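Local coordinates for protein homospermidine synthase (Legionella pneumophila subsp. pneumophila str. Philadelphia 1, PDB 2PH5) that probably makes homospermidine as a transferase, and binds the cofactor nicotinamide-adenine-dinucleotide, at residues Gly355-Gly360 with Asn390-Gln395; Pro251-Ser256 with Leu267-Ala272; Asn366-Tyr371 with Gly439-Trp444; Leu162-Ile167 with Glu417-Asp422. All coordinates share one frame; numbering follows the deposited sequence.

Interaction 1. Residues Gly355-Gly360 with Asn390-Gln395; sequences GCDELG and NATSLQ
D357 and Q395 supply most of the surface buried here, and A391 adds the next largest share. They join strand 356-360 to the start of the helix that begins at A391. D357 has CG anti to its backbone N (chi1 -164°), which puts the carboxylate carbon beside its own carbonyl carbon. D357 CB rests on A391 CB at 3.7 Å. D357 OD2 accepts a hydrogen bond from T392 OG1 at 2.6 Å through the anti lone pair, away from OD1. T392 OG1 also bonds to Q211 and T225, so three groups grip this buried hydroxyl. Q395 comes from one turn further along the helix, its chain extended beyond CG. Its OE1 lies 3.3 Å from D357 CG, with the amide and carboxylate planes 60° apart. Q395 NE2 gives a weak hydrogen bond to D357 O at 3.2 Å. The stronger partner of NE2 is the hydroxyl of S375, on the adjacent strand 370-378. The same NE2 lies 3.9 Å from L359 CB, so the amide spans two strand residues that face the helix. Within the helix start, S393 N donates to N390 OD1 at 2.6 Å and N390 N donates to S393 OG at 2.8 Å. The D357 carboxylate lies near this helix start, where the helix dipole would probably favour a negative charge. L359 is also close to the cofactor-binding residues A158 and N159. The arrangement is a helix N-terminus, closed by a capping box, packed on a sheet strand beside the NAD pocket.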
loop_
_atom_site.group_PDB
_atom_site.type_symbol
_atom_site.label_atom_id
_atom_site.label_comp_id
_atom_site.label_asym_id
_atom_site.label_seq_id
_atom_site.Cartn_x
_atom_site.Cartn_y
_atom_site.Cartn_z
ATOM N N GLY A 355 3.266 8.561 16.266
ATOM C CA GLY A 355 2.139 7.677 16.018
ATOM C C GLY A 355 1.535 6.964 17.210
ATOM O O GLY A 355 2.012 7.072 18.338
ATOM N N CYS A 356 0.472 6.217 16.949
ATOM C CA CYS A 356 -0.200 5.500 18.009
ATOM C C CYS A 356 -0.931 4.276 17.475
ATOM O O CYS A 356 -1.055 4.082 16.264
ATOM C CB CYS A 356 -1.184 6.430 18.720
ATOM S SG CYS A 356 -2.499 7.033 17.668
ATOM N N ASP A 357 -1.413 3.447 18.389
ATOM C CA ASP A 357 -2.119 2.245 18.004
ATOM C C ASP A 357 -3.526 2.296 18.590
ATOM O O ASP A 357 -3.692 2.305 19.814
ATOM C CB ASP A 357 -1.370 1.017 18.530
ATOM C CG ASP A 357 -1.814 -0.271 17.863
ATOM O OD1 ASP A 357 -3.020 -0.393 17.554
ATOM O OD2 ASP A 357 -0.962 -1.164 17.662
ATOM N N GLU A 358 -4.533 2.359 17.718
ATOM C CA GLU A 358 -5.922 2.395 18.166
ATOM C C GLU A 358 -6.559 1.038 18.043
ATOM O O GLU A 358 -7.057 0.679 16.983
ATOM C CB GLU A 358 -6.769 3.370 17.353
ATOM C CG GLU A 358 -6.727 4.769 17.866
ATOM C CD GLU A 358 -8.016 5.536 17.618
ATOM O OE1 GLU A 358 -8.562 5.483 16.479
ATOM O OE2 GLU A 358 -8.470 6.205 18.575
ATOM N N LEU A 359 -6.544 0.286 19.132
ATOM C CA LEU A 359 -7.133 -1.041 19.150
ATOM C C LEU A 359 -8.468 -0.979 19.876
ATOM O O LEU A 359 -8.554 -0.425 20.968
ATOM C CB LEU A 359 -6.208 -2.022 19.870
ATOM C CG LEU A 359 -6.821 -3.398 20.149
ATOM C CD1 LEU A 359 -7.176 -4.060 18.829
ATOM C CD2 LEU A 359 -5.827 -4.269 20.943
ATOM N N GLY A 360 -9.508 -1.536 19.267
ATOM C CA GLY A 360 -10.809 -1.516 19.902
ATOM C C GLY A 360 -11.847 -2.313 19.141
ATOM O O GLY A 360 -11.534 -2.957 18.140
ATOM N N ASN A 390 6.471 -0.652 22.433
ATOM C CA ASN A 390 5.939 0.321 21.504
ATOM C C ASN A 390 4.448 0.295 21.819
ATOM O O ASN A 390 4.014 -0.464 22.683
ATOM C CB ASN A 390 6.210 -0.038 20.028
ATOM C CG ASN A 390 5.759 -1.438 19.648
ATOM O OD1 ASN A 390 4.648 -1.871 19.975
ATOM N ND2 ASN A 390 6.619 -2.148 18.926
ATOM N N ALA A 391 3.674 1.133 21.142
ATOM C CA ALA A 391 2.243 1.200 21.374
ATOM C C ALA A 391 1.590 -0.179 21.280
ATOM O O ALA A 391 0.817 -0.568 22.155
ATOM C CB ALA A 391 1.609 2.153 20.375
ATOM N N THR A 392 1.922 -0.914 20.223
ATOM C CA THR A 392 1.369 -2.244 19.977
ATOM C C THR A 392 1.736 -3.267 21.040
ATOM O O THR A 392 0.854 -3.881 21.639
ATOM C CB THR A 392 1.831 -2.786 18.599
ATOM O OG1 THR A 392 1.522 -1.823 17.585
ATOM C CG2 THR A 392 1.138 -4.102 18.272
ATOM N N SER A 393 3.030 -3.460 21.276
ATOM C CA SER A 393 3.448 -4.443 22.265
ATOM C C SER A 393 2.860 -4.155 23.646
ATOM O O SER A 393 2.367 -5.065 24.317
ATOM C CB SER A 393 4.977 -4.506 22.357
ATOM O OG SER A 393 5.512 -3.292 22.847
ATOM N N LEU A 394 2.899 -2.890 24.062
ATOM C CA LEU A 394 2.385 -2.517 25.378
ATOM C C LEU A 394 0.923 -2.888 25.598
ATOM O O LEU A 394 0.527 -3.228 26.712
ATOM C CB LEU A 394 2.565 -1.016 25.645
ATOM C CG LEU A 394 2.233 -0.603 27.089
ATOM C CD1 LEU A 394 3.023 -1.498 28.048
ATOM C CD2 LEU A 394 2.584 0.871 27.329
ATOM N N GLN A 395 0.119 -2.831 24.547
ATOM C CA GLN A 395 -1.284 -3.169 24.707
ATOM C C GLN A 395 -1.431 -4.677 24.891
ATOM O O GLN A 395 -2.363 -5.147 25.550
ATOM C CB GLN A 395 -2.096 -2.705 23.497
ATOM C CG GLN A 395 -2.138 -1.211 23.320
ATOM C CD GLN A 395 -2.780 -0.806 22.000
ATOM O OE1 GLN A 395 -2.384 -1.280 20.938
ATOM N NE2 GLN A 395 -3.770 0.077 22.064
#

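Interaction 2. Residues Pro251-Ser256 with Leu267-Ala272; sequences PHDAYS and LSRPSA
D253 meets L267, S268 and R269 with both its backbone and its side chain. Its CG sits between the backbone N and the carbonyl carbon (chi1 44°), and the two carboxylate oxygens serve different neighbours. OD1 lies 3.8 Å from L267 CG and makes a salt bridge to R470. D253 OD2 touches R269 CD at 3.7 Å. The D253 carboxylate and R269 guanidinium are turned 56° apart, and their charged atoms are not in contact. E474 of the second subunit lies near OD2, a like charge that would probably be unfavourable on its own. D253 O takes two bonds. S268 N donates to D253 O at 2.9 Å, nearly in line with the C=O bond. S268 OG donates to D253 O at 3.2 Å, tilted 35° from the carbonyl plane. L267 CD1 packs on A254 CB at 3.7 Å and also reaches P251 CB. Y255 brings its ring edge to the backbone, with CE1 3.6 Å from L267 C and S268 N in the ring plane. A254 and L267 form an antiparallel non-hydrogen-bonded pair. The whole is a type I turn, P251 to A254, leading into the outer strand of a small antiparallel sheet beside the subunit interface.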
loop_
_atom_site.group_PDB
_atom_site.type_symbol
_atom_site.label_atom_id
_atom_site.label_comp_id
_atom_site.label_asym_id
_atom_site.label_seq_id
_atom_site.Cartn_x
_atom_site.Cartn_y
_atom_site.Cartn_z
ATOM N N PRO A 251 -21.735 -13.863 -0.132
ATOM C CA PRO A 251 -20.554 -13.560 -0.949
ATOM C C PRO A 251 -20.344 -14.579 -2.068
ATOM O O PRO A 251 -20.437 -15.780 -1.839
ATOM C CB PRO A 251 -19.411 -13.578 0.071
ATOM C CG PRO A 251 -20.084 -13.239 1.369
ATOM C CD PRO A 251 -21.358 -14.039 1.283
ATOM N N HIS A 252 -20.057 -14.097 -3.273
ATOM C CA HIS A 252 -19.846 -14.980 -4.417
ATOM C C HIS A 252 -18.744 -16.009 -4.183
ATOM O O HIS A 252 -18.871 -17.165 -4.591
ATOM C CB HIS A 252 -19.503 -14.161 -5.667
ATOM C CG HIS A 252 -18.296 -13.290 -5.505
ATOM N ND1 HIS A 252 -18.286 -12.177 -4.690
ATOM C CD2 HIS A 252 -17.046 -13.392 -6.016
ATOM C CE1 HIS A 252 -17.080 -11.634 -4.705
ATOM N NE2 HIS A 252 -16.309 -12.352 -5.501
ATOM N N ASP A 253 -17.667 -15.577 -3.530
ATOM C CA ASP A 253 -16.518 -16.441 -3.254
ATOM C C ASP A 253 -16.492 -17.006 -1.831
ATOM O O ASP A 253 -15.427 -17.279 -1.275
ATOM C CB ASP A 253 -15.215 -15.678 -3.536
ATOM C CG ASP A 253 -15.234 -14.250 -2.993
ATOM O OD1 ASP A 253 -16.128 -13.926 -2.183
ATOM O OD2 ASP A 253 -14.344 -13.453 -3.372
ATOM N N ALA A 254 -17.675 -17.197 -1.257
ATOM C CA ALA A 254 -17.789 -17.722 0.096
ATOM C C ALA A 254 -18.144 -19.201 0.139
ATOM O O ALA A 254 -18.690 -19.753 -0.816
ATOM C CB ALA A 254 -18.820 -16.926 0.875
ATOM N N TYR A 255 -17.823 -19.829 1.265
ATOM C CA TYR A 255 -18.099 -21.236 1.490
ATOM C C TYR A 255 -18.043 -21.563 2.986
ATOM O O TYR A 255 -17.404 -20.855 3.772
ATOM C CB TYR A 255 -17.098 -22.114 0.736
ATOM C CG TYR A 255 -15.658 -21.916 1.150
ATOM C CD1 TYR A 255 -14.927 -20.815 0.699
ATOM C CD2 TYR A 255 -15.022 -22.831 1.999
ATOM C CE1 TYR A 255 -13.597 -20.631 1.079
ATOM C CE2 TYR A 255 -13.693 -22.657 2.387
ATOM C CZ TYR A 255 -12.988 -21.553 1.919
ATOM O OH TYR A 255 -11.674 -21.370 2.281
ATOM N N SER A 256 -18.724 -22.638 3.368
ATOM C CA SER A 256 -18.763 -23.068 4.755
ATOM C C SER A 256 -18.288 -24.501 4.885
ATOM O O SER A 256 -18.228 -25.233 3.902
ATOM C CB SER A 256 -20.180 -22.956 5.313
ATOM O OG SER A 256 -20.462 -21.631 5.719
ATOM N N LEU A 267 -13.850 -17.171 2.780
ATOM C CA LEU A 267 -13.759 -16.558 1.467
ATOM C C LEU A 267 -12.543 -17.169 0.780
ATOM O O LEU A 267 -11.549 -17.481 1.434
ATOM C CB LEU A 267 -13.598 -15.044 1.615
ATOM C CG LEU A 267 -14.799 -14.126 1.345
ATOM C CD1 LEU A 267 -16.061 -14.653 1.997
ATOM C CD2 LEU A 267 -14.471 -12.729 1.844
ATOM N N SER A 268 -12.629 -17.365 -0.532
ATOM C CA SER A 268 -11.518 -17.944 -1.286
ATOM C C SER A 268 -10.250 -17.106 -1.126
ATOM O O SER A 268 -9.239 -17.581 -0.613
ATOM C CB SER A 268 -11.870 -18.039 -2.773
ATOM O OG SER A 268 -13.115 -18.688 -2.961
ATOM N N ARG A 269 -10.316 -15.857 -1.566
ATOM C CA ARG A 269 -9.185 -14.934 -1.490
ATOM C C ARG A 269 -8.522 -14.894 -0.106
ATOM O O ARG A 269 -9.183 -15.114 0.909
ATOM C CB ARG A 269 -9.669 -13.536 -1.889
ATOM C CG ARG A 269 -10.407 -13.536 -3.220
ATOM C CD ARG A 269 -10.872 -12.161 -3.622
ATOM N NE ARG A 269 -9.751 -11.250 -3.808
ATOM C CZ ARG A 269 -9.872 -10.007 -4.258
ATOM N NH1 ARG A 269 -11.071 -9.527 -4.569
ATOM N NH2 ARG A 269 -8.796 -9.243 -4.394
ATOM N N PRO A 270 -7.196 -14.642 -0.054
ATOM C CA PRO A 270 -6.457 -14.571 1.220
ATOM C C PRO A 270 -6.973 -13.367 2.004
ATOM O O PRO A 270 -7.371 -12.365 1.408
ATOM C CB PRO A 270 -5.005 -14.367 0.785
ATOM C CG PRO A 270 -4.956 -14.949 -0.587
ATOM C CD PRO A 270 -6.276 -14.535 -1.198
ATOM N N SER A 271 -6.950 -13.456 3.331
ATOM C CA SER A 271 -7.458 -12.371 4.167
ATOM C C SER A 271 -6.810 -11.019 3.845
ATOM O O SER A 271 -7.479 -9.972 3.860
ATOM C CB SER A 271 -7.294 -12.716 5.656
ATOM O OG SER A 271 -5.939 -12.711 6.068
ATOM N N ALA A 272 -5.516 -11.046 3.532
ATOM C CA ALA A 272 -4.794 -9.826 3.184
ATOM C C ALA A 272 -5.258 -9.280 1.824
ATOM O O ALA A 272 -4.849 -8.194 1.401
ATOM C CB ALA A 272 -3.289 -10.100 3.150
#

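Interaction 3. Residues Asn366-Tyr371 with Gly439-Trp444; sequences NQRGAY and GYYTDW. With SO4 (sulfate ion), chain B.
R368 is the first residue of 366-371 to meet the other segment, setting its CB 3.4 Å from Y441 CE1. Its chain bends at chi2 and chi3, and NH1 makes a weak hydrogen bond to sulfate O3 at 2.9 Å. Sulfate O3 lies at the guanidinium edge, and the ion probably came from the crystallisation liquor. The guanidinium is far from the Y441 ring, so any cation-pi attraction is weak at most. G369 closes a type I turn with a phi of 117°, where a side chain would jam against the preceding carbonyl O, as suits a glycine. Its own carbonyl oxygen lies in the plane of the Y441 ring, at the edge. A370 starts the strand and forms a hydrogen-bonded antiparallel pair with T442. T442 N donates to A370 O at 3.0 Å, while the return bond from A370 N to T442 O is weak. A370 CB packs on T442 CG2 at 3.7 Å and faces the edge of the W444 ring, which itself meets W279. Y371 points to the other side of the sheet and forms a non-hydrogen-bonded pair with Y441. Its CD1 sits over the centre of the Y441 ring in an edge-to-face pair, with centroids 4.6 Å apart and planes at 56°. Y371 OH passes 3.1 Å from G439 CA and bonds to N173, while Y441 OH bonds to D177. I174 of helix 158-176 touches both tyrosines. This is a cross-strand aromatic pair where the outermost strand 436-442 joins the mixed sheet of the C-terminal family region.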
loop_
_atom_site.group_PDB
_atom_site.type_symbol
_atom_site.label_atom_id
_atom_site.label_comp_id
_atom_site.label_asym_id
_atom_site.label_seq_id
_atom_site.Cartn_x
_atom_site.Cartn_y
_atom_site.Cartn_z
ATOM N N ASN A 366 -27.253 -0.678 16.956
ATOM C CA ASN A 366 -28.051 0.060 17.925
ATOM C C ASN A 366 -28.458 1.444 17.429
ATOM O O ASN A 366 -27.700 2.121 16.737
ATOM C CB ASN A 366 -27.301 0.188 19.256
ATOM C CG ASN A 366 -28.149 0.838 20.336
ATOM O OD1 ASN A 366 -28.117 2.054 20.519
ATOM N ND2 ASN A 366 -28.931 0.027 21.046
ATOM N N GLN A 367 -29.665 1.852 17.806
ATOM C CA GLN A 367 -30.223 3.133 17.397
ATOM C C GLN A 367 -29.360 4.342 17.765
ATOM O O GLN A 367 -29.373 5.344 17.055
ATOM C CB GLN A 367 -31.629 3.278 17.978
ATOM C CG GLN A 367 -31.673 3.250 19.497
ATOM C CD GLN A 367 -33.066 2.975 20.053
ATOM O OE1 GLN A 367 -33.298 3.113 21.259
ATOM N NE2 GLN A 367 -33.997 2.573 19.180
ATOM N N ARG A 368 -28.610 4.248 18.862
ATOM C CA ARG A 368 -27.742 5.343 19.300
ATOM C C ARG A 368 -26.674 5.644 18.252
ATOM O O ARG A 368 -26.103 6.735 18.233
ATOM C CB ARG A 368 -27.031 4.985 20.610
ATOM C CG ARG A 368 -27.927 4.601 21.771
ATOM C CD ARG A 368 -28.607 5.798 22.378
ATOM N NE ARG A 368 -27.671 6.860 22.738
ATOM C CZ ARG A 368 -28.047 8.002 23.302
ATOM N NH1 ARG A 368 -29.331 8.209 23.562
ATOM N NH2 ARG A 368 -27.156 8.937 23.600
ATOM N N GLY A 369 -26.394 4.663 17.396
ATOM C CA GLY A 369 -25.381 4.826 16.363
ATOM C C GLY A 369 -24.232 3.854 16.572
ATOM O O GLY A 369 -24.183 3.152 17.588
ATOM N N ALA A 370 -23.306 3.790 15.622
ATOM C CA ALA A 370 -22.175 2.881 15.782
ATOM C C ALA A 370 -21.389 3.313 17.010
ATOM O O ALA A 370 -21.233 4.505 17.273
ATOM C CB ALA A 370 -21.287 2.904 14.550
ATOM N N TYR A 371 -20.894 2.334 17.756
ATOM C CA TYR A 371 -20.136 2.584 18.979
ATOM C C TYR A 371 -18.773 1.893 18.934
ATOM O O TYR A 371 -18.673 0.709 18.602
ATOM C CB TYR A 371 -20.922 2.056 20.171
ATOM C CG TYR A 371 -20.343 2.431 21.511
ATOM C CD1 TYR A 371 -20.507 3.717 22.028
ATOM C CD2 TYR A 371 -19.658 1.493 22.281
ATOM C CE1 TYR A 371 -20.014 4.062 23.278
ATOM C CE2 TYR A 371 -19.160 1.826 23.530
ATOM C CZ TYR A 371 -19.343 3.113 24.023
ATOM O OH TYR A 371 -18.854 3.437 25.266
ATOM N N GLY A 439 -15.407 4.958 25.109
ATOM C CA GLY A 439 -16.329 4.714 24.013
ATOM C C GLY A 439 -16.581 5.950 23.171
ATOM O O GLY A 439 -16.450 7.080 23.639
ATOM N N TYR A 440 -16.932 5.733 21.910
ATOM C CA TYR A 440 -17.200 6.825 20.996
ATOM C C TYR A 440 -18.344 6.446 20.066
ATOM O O TYR A 440 -18.328 5.386 19.432
ATOM C CB TYR A 440 -15.964 7.145 20.155
ATOM C CG TYR A 440 -14.703 7.376 20.949
ATOM C CD1 TYR A 440 -13.957 6.302 21.436
ATOM C CD2 TYR A 440 -14.236 8.670 21.184
ATOM C CE1 TYR A 440 -12.772 6.508 22.132
ATOM C CE2 TYR A 440 -13.054 8.892 21.877
ATOM C CZ TYR A 440 -12.323 7.804 22.347
ATOM O OH TYR A 440 -11.134 8.019 23.010
ATOM N N TYR A 441 -19.336 7.325 20.001
ATOM C CA TYR A 441 -20.500 7.141 19.147
ATOM C C TYR A 441 -20.219 7.864 17.836
ATOM O O TYR A 441 -19.453 8.829 17.805
ATOM C CB TYR A 441 -21.740 7.752 19.809
ATOM C CG TYR A 441 -22.401 6.863 20.833
ATOM C CD1 TYR A 441 -23.124 5.741 20.437
ATOM C CD2 TYR A 441 -22.278 7.117 22.200
ATOM C CE1 TYR A 441 -23.706 4.888 21.371
ATOM C CE2 TYR A 441 -22.857 6.267 23.147
ATOM C CZ TYR A 441 -23.566 5.153 22.721
ATOM O OH TYR A 441 -24.116 4.289 23.641
ATOM N N THR A 442 -20.828 7.394 16.755
ATOM C CA THR A 442 -20.656 8.037 15.461
ATOM C C THR A 442 -21.823 7.743 14.544
ATOM O O THR A 442 -22.420 6.673 14.613
ATOM C CB THR A 442 -19.376 7.584 14.739
ATOM O OG1 THR A 442 -19.371 8.138 13.419
ATOM C CG2 THR A 442 -19.320 6.068 14.635
ATOM N N ASP A 443 -22.131 8.707 13.684
ATOM C CA ASP A 443 -23.219 8.591 12.722
ATOM C C ASP A 443 -22.719 7.965 11.429
ATOM O O ASP A 443 -23.427 7.935 10.423
ATOM C CB ASP A 443 -23.821 9.974 12.420
ATOM C CG ASP A 443 -22.794 10.960 11.870
ATOM O OD1 ASP A 443 -23.178 12.106 11.562
ATOM O OD2 ASP A 443 -21.603 10.600 11.749
ATOM N N TRP A 444 -21.490 7.472 11.457
ATOM C CA TRP A 444 -20.896 6.847 10.283
ATOM C C TRP A 444 -21.526 5.494 9.951
ATOM O O TRP A 444 -21.942 4.756 10.846
ATOM C CB TRP A 444 -19.403 6.614 10.517
ATOM C CG TRP A 444 -18.810 5.634 9.543
ATOM C CD1 TRP A 444 -18.260 5.924 8.329
ATOM C CD2 TRP A 444 -18.772 4.200 9.667
ATOM N NE1 TRP A 444 -17.883 4.765 7.690
ATOM C CE2 TRP A 444 -18.187 3.695 8.488
ATOM C CE3 TRP A 444 -19.181 3.297 10.660
ATOM C CZ2 TRP A 444 -17.995 2.323 8.271
ATOM C CZ3 TRP A 444 -18.991 1.927 10.442
ATOM C CH2 TRP A 444 -18.403 1.458 9.254
HETATM S S SO4 B . -31.355 10.588 24.007
HETATM O O1 SO4 B . -32.209 11.731 24.376
HETATM O O2 SO4 B . -32.141 9.608 23.231
HETATM O O3 SO4 B . -30.845 9.949 25.239
HETATM O O4 SO4 B . -30.223 11.072 23.192
#

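Interaction 4. Residues Leu162-Ile167 with Glu417-Asp422; sequences LVSHFI and EPEEVD
H165 has CG anti to its carbonyl carbon (chi1 -58°), and the ring extends from there to P418 and V421. S164, one residue earlier, has OG anti to its backbone N (chi1 164°) and faces E419. Two successive residues of helix 158-176 thus meet the short 3-10 turn 418-420 and V421 just after it. This loop leads from strand 415-416, an outermost strand of the parallel sheet, to helix 423-430. P418 lies near the NAD-binding residue P160. H165 NE2 donates a weak hydrogen bond to P418 O at 3.3 Å, with an N-H...O angle of 123°. That carbonyl lies obliquely to the ring and already accepts V421 N. H165 NE2 is also 3.8 Å from V421 CB, and V421 O lies near the ring plane at the CD2 edge. H156 meets the same ring from outside the two segments. S164 OG touches E419 CG at 3.5 Å, but this is packing and not a hydrogen bond. The E419 chain bends at chi2, and OE2 bonds to the hydroxyl of S298 on helix 295-302. K168, one turn further on the same helix, donates to E419 O and weakly to V421 O. It probably brings positive charge to these two carbonyls. The chemistry implies a buried contact of van der Waals packing with one weak direct hydrogen bond, to which K168 adds polar links.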
loop_
_atom_site.group_PDB
_atom_site.type_symbol
_atom_site.label_atom_id
_atom_site.label_comp_id
_atom_site.label_asym_id
_atom_site.label_seq_id
_atom_site.Cartn_x
_atom_site.Cartn_y
_atom_site.Cartn_z
ATOM N N LEU A 162 -7.943 -8.956 25.320
ATOM C CA LEU A 162 -8.464 -7.678 25.748
ATOM C C LEU A 162 -9.725 -7.319 24.974
ATOM O O LEU A 162 -10.657 -6.729 25.524
ATOM C CB LEU A 162 -7.399 -6.614 25.519
ATOM C CG LEU A 162 -7.699 -5.193 25.970
ATOM C CD1 LEU A 162 -7.982 -5.160 27.470
ATOM C CD2 LEU A 162 -6.500 -4.327 25.630
ATOM N N VAL A 163 -9.746 -7.690 23.698
ATOM C CA VAL A 163 -10.865 -7.395 22.811
ATOM C C VAL A 163 -12.200 -7.932 23.331
ATOM O O VAL A 163 -13.232 -7.267 23.233
ATOM C CB VAL A 163 -10.552 -7.922 21.380
ATOM C CG1 VAL A 163 -11.821 -8.373 20.665
ATOM C CG2 VAL A 163 -9.892 -6.814 20.588
ATOM N N SER A 164 -12.165 -9.130 23.900
ATOM C CA SER A 164 -13.354 -9.742 24.464
ATOM C C SER A 164 -13.845 -8.860 25.619
ATOM O O SER A 164 -15.034 -8.571 25.738
ATOM C CB SER A 164 -13.007 -11.149 24.950
ATOM O OG SER A 164 -13.989 -11.665 25.822
ATOM N N HIS A 165 -12.931 -8.403 26.462
ATOM C CA HIS A 165 -13.341 -7.554 27.569
ATOM C C HIS A 165 -13.870 -6.209 27.101
ATOM O O HIS A 165 -14.685 -5.595 27.791
ATOM C CB HIS A 165 -12.187 -7.355 28.544
ATOM C CG HIS A 165 -11.654 -8.636 29.091
ATOM N ND1 HIS A 165 -10.318 -8.969 29.038
ATOM C CD2 HIS A 165 -12.282 -9.689 29.660
ATOM C CE1 HIS A 165 -10.147 -10.175 29.547
ATOM N NE2 HIS A 165 -11.323 -10.635 29.932
ATOM N N PHE A 166 -13.418 -5.742 25.938
ATOM C CA PHE A 166 -13.903 -4.464 25.423
ATOM C C PHE A 166 -15.338 -4.620 24.923
ATOM O O PHE A 166 -16.154 -3.710 25.063
ATOM C CB PHE A 166 -13.016 -3.933 24.281
ATOM C CG PHE A 166 -11.691 -3.350 24.731
ATOM C CD1 PHE A 166 -11.540 -2.793 26.001
ATOM C CD2 PHE A 166 -10.605 -3.308 23.848
ATOM C CE1 PHE A 166 -10.330 -2.200 26.386
ATOM C CE2 PHE A 166 -9.387 -2.717 24.220
ATOM C CZ PHE A 166 -9.250 -2.162 25.489
ATOM N N ILE A 167 -15.653 -5.775 24.348
ATOM C CA ILE A 167 -17.002 -5.989 23.847
ATOM C C ILE A 167 -18.015 -5.950 24.992
ATOM O O ILE A 167 -19.052 -5.299 24.884
ATOM C CB ILE A 167 -17.098 -7.320 23.069
ATOM C CG1 ILE A 167 -16.498 -7.123 21.670
ATOM C CG2 ILE A 167 -18.556 -7.784 22.981
ATOM C CD1 ILE A 167 -16.392 -8.389 20.837
ATOM N N GLU A 417 -11.101 -19.367 28.920
ATOM C CA GLU A 417 -10.911 -18.414 27.825
ATOM C C GLU A 417 -11.260 -17.022 28.322
ATOM O O GLU A 417 -12.041 -16.870 29.255
ATOM C CB GLU A 417 -11.786 -18.784 26.638
ATOM C CG GLU A 417 -11.353 -20.070 25.983
ATOM C CD GLU A 417 -12.137 -20.390 24.736
ATOM O OE1 GLU A 417 -13.377 -20.544 24.833
ATOM O OE2 GLU A 417 -11.513 -20.488 23.656
ATOM N N PRO A 418 -10.688 -15.983 27.698
ATOM C CA PRO A 418 -10.980 -14.620 28.141
ATOM C C PRO A 418 -12.464 -14.284 28.303
ATOM O O PRO A 418 -12.816 -13.456 29.141
ATOM C CB PRO A 418 -10.263 -13.755 27.102
ATOM C CG PRO A 418 -10.187 -14.637 25.892
ATOM C CD PRO A 418 -9.864 -15.975 26.475
ATOM N N GLU A 419 -13.334 -14.934 27.529
ATOM C CA GLU A 419 -14.774 -14.681 27.636
ATOM C C GLU A 419 -15.338 -15.069 29.001
ATOM O O GLU A 419 -16.353 -14.523 29.440
ATOM C CB GLU A 419 -15.551 -15.431 26.550
ATOM C CG GLU A 419 -15.394 -14.842 25.156
ATOM C CD GLU A 419 -14.173 -15.371 24.434
ATOM O OE1 GLU A 419 -13.150 -15.637 25.102
ATOM O OE2 GLU A 419 -14.240 -15.510 23.196
ATOM N N GLU A 420 -14.678 -16.011 29.662
ATOM C CA GLU A 420 -15.102 -16.475 30.973
ATOM C C GLU A 420 -14.512 -15.649 32.120
ATOM O O GLU A 420 -14.705 -15.982 33.295
ATOM C CB GLU A 420 -14.705 -17.934 31.155
ATOM C CG GLU A 420 -15.386 -18.891 30.203
ATOM C CD GLU A 420 -14.663 -20.223 30.129
ATOM O OE1 GLU A 420 -13.627 -20.294 29.432
ATOM O OE2 GLU A 420 -15.118 -21.192 30.777
ATOM N N VAL A 421 -13.797 -14.577 31.789
ATOM C CA VAL A 421 -13.186 -13.724 32.806
ATOM C C VAL A 421 -13.924 -12.392 32.937
ATOM O O VAL A 421 -14.384 -11.823 31.940
ATOM C CB VAL A 421 -11.697 -13.453 32.459
ATOM C CG1 VAL A 421 -11.012 -12.682 33.581
ATOM C CG2 VAL A 421 -10.992 -14.771 32.198
ATOM N N ASP A 422 -14.033 -11.903 34.171
ATOM C CA ASP A 422 -14.718 -10.640 34.461
ATOM C C ASP A 422 -13.981 -9.472 33.805
ATOM O O ASP A 422 -12.860 -9.133 34.190
ATOM C CB ASP A 422 -14.796 -10.443 35.983
ATOM C CG ASP A 422 -15.473 -9.150 36.370
ATOM O OD1 ASP A 422 -16.526 -8.823 35.772
ATOM O OD2 ASP A 422 -14.965 -8.468 37.278
#

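How the interactions relate
Interactions 1 and 4 touch, since L359 CD1 of the first packs on V163 CG2 of the second at 4.2 Å. Q395 O also meets L162 CD2 at 4.2 Å. Interaction 1 is close to the cofactor, with the L359 side chain about 6 Å from NAD. In interaction 4 the P418 side chain is about 9 Å from the bound NAD. Interaction 3 uses strand 370-378, the sheet neighbour of the strand in interaction 1, yet the centres are about 23 Å apart. Interactions 3 and 4 both involve helix 158-176, their nearest atoms about 6 Å apart. Interaction 2 stands apart, at least about 15 Å from the others by nearest atoms, towards the second subunit.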